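Local coordinates for cystatin F (PDB 2CH9), which inhibits cysteine proteases such as papain and cathepsin L, more weakly than other cystatins, and forms a disulfide-linked homodimer, at residues A33-Y36 with S37-K40. Numbering follows the deposited sequence.
Sequences AARY and SVEK. With NAG (2-acetamido-2-deoxy-beta-D-glucopyranose), chain B.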
# COMPACT_ATOMS: atom_id res chain seq x y z
N ALA A 33 -4.21 -13.47 -7.37
CA ALA A 33 -3.45 -12.22 -7.33
C ALA A 33 -1.95 -12.46 -7.56
O ALA A 33 -1.29 -11.68 -8.26
CB ALA A 33 -3.71 -11.48 -6.00
N ALA A 34 -1.43 -13.54 -6.99
CA ALA A 34 -0.04 -13.93 -7.20
C ALA A 34 0.24 -14.31 -8.66
O ALA A 34 1.34 -14.05 -9.16
CB ALA A 34 0.34 -15.08 -6.28
N ARG A 35 -0.75 -14.91 -9.33
CA ARG A 35 -0.65 -15.16 -10.77
C ARG A 35 -0.61 -13.86 -11.58
O ARG A 35 0.20 -13.72 -12.50
CB ARG A 35 -1.80 -16.06 -11.26
CG ARG A 35 -1.84 -16.31 -12.78
CD ARG A 35 -0.52 -16.91 -13.34
NE ARG A 35 -0.17 -18.17 -12.68
CZ ARG A 35 -0.70 -19.36 -12.97
NH1 ARG A 35 -1.61 -19.49 -13.92
NH2 ARG A 35 -0.30 -20.43 -12.29
N TYR A 36 -1.48 -12.91 -11.25
CA TYR A 36 -1.40 -11.59 -11.89
C TYR A 36 -0.02 -10.95 -11.74
O TYR A 36 0.51 -10.36 -12.69
CB TYR A 36 -2.45 -10.65 -11.35
CG TYR A 36 -3.84 -11.04 -11.73
CD1 TYR A 36 -4.14 -11.48 -13.02
CD2 TYR A 36 -4.88 -10.91 -10.82
CE1 TYR A 36 -5.45 -11.83 -13.37
CE2 TYR A 36 -6.19 -11.25 -11.15
CZ TYR A 36 -6.46 -11.70 -12.42
OH TYR A 36 -7.75 -12.02 -12.74
N SER A 37 0.56 -11.09 -10.54
CA SER A 37 1.86 -10.48 -10.24
C SER A 37 2.95 -11.01 -11.16
O SER A 37 3.72 -10.24 -11.75
CB SER A 37 2.23 -10.75 -8.79
OG SER A 37 1.28 -10.16 -7.94
N VAL A 38 3.01 -12.34 -11.29
CA VAL A 38 4.05 -12.94 -12.12
C VAL A 38 3.84 -12.69 -13.61
O VAL A 38 4.80 -12.59 -14.38
CB VAL A 38 4.29 -14.42 -11.79
CG1 VAL A 38 3.19 -15.32 -12.39
CG2 VAL A 38 5.69 -14.81 -12.26
N GLU A 39 2.57 -12.52 -14.00
CA GLU A 39 2.23 -12.13 -15.36
C GLU A 39 2.64 -10.69 -15.66
O GLU A 39 3.09 -10.39 -16.76
CB GLU A 39 0.73 -12.36 -15.62
CG GLU A 39 0.36 -13.84 -15.60
CD GLU A 39 -1.11 -14.08 -15.89
OE1 GLU A 39 -1.93 -13.15 -15.69
OE2 GLU A 39 -1.44 -15.20 -16.33
N LYS A 40 2.49 -9.80 -14.67
CA LYS A 40 3.04 -8.44 -14.77
C LYS A 40 4.56 -8.51 -14.92
O LYS A 40 5.13 -7.79 -15.73
CB LYS A 40 2.66 -7.59 -13.55
CG LYS A 40 3.24 -6.18 -13.53
CD LYS A 40 2.47 -5.27 -14.47
CE LYS A 40 2.79 -3.81 -14.22
NZ LYS A 40 1.67 -2.97 -14.76
C1 NAG B . 3.42 -4.70 -20.88
C2 NAG B . 2.72 -3.45 -20.32
C3 NAG B . 2.47 -2.44 -21.44
C4 NAG B . 3.77 -2.13 -22.19
C5 NAG B . 4.62 -3.36 -22.51
C6 NAG B . 5.99 -2.72 -22.54
C7 NAG B . 1.31 -3.86 -18.33
C8 NAG B . -0.11 -3.90 -17.84
N2 NAG B . 1.46 -3.78 -19.65
O3 NAG B . 2.01 -1.23 -20.89
O4 NAG B . 3.54 -1.34 -23.35
O5 NAG B . 4.65 -4.32 -21.46
O6 NAG B . 6.87 -3.09 -23.58
O7 NAG B . 2.25 -3.91 -17.53
O HOH W 1 -2.65 -17.70 -15.94
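Two successive turns of helix 28-44, which the antiparallel sheet of the cystatin fold wraps around, are joined by backbone hydrogen bonds from N of residue i+4 to O of residue i, Ser37 to Ala33 through Lys40 to Tyr36. The small methyls of Ala33 and Ala34 let the helix lie close to the sheet, and branched Val38 packs against strands 49-63 and 67-78. Ser37, buried there, bends its hydroxyl back beside its backbone N (chi1 -62°), and OG donates to Ala33 O at 3.0 Å. That oxygen is gripped twice, Ser37 N and OG reaching it from opposite faces of the carbonyl plane; OG also shares a hydrogen bond with Ser107 OG. The extended Glu39 side chain lies across the aliphatic part of Arg35, its OE2 3.6 Å from Arg35 CD. The charged ends do not meet: a water in the guanidinium plane accepts from Arg35 NH1 and donates to Glu39 OE2, while NH1 also forms a salt bridge with Asp89 and NH2 one with Glu53. With an alanine in place of Glu39, the water would probably lose its carboxylate acceptor and the Arg35 methylenes part of their cover. Glu39 OE1 approaches the edge of the Tyr36 ring, 3.8 Å from CD1, and that flat ring stacks with Phe118. Lys40, one turn on from Tyr36, is long enough for NZ to donate to O7 of an N-linked N-acetylglucosamine at 3.0 Å.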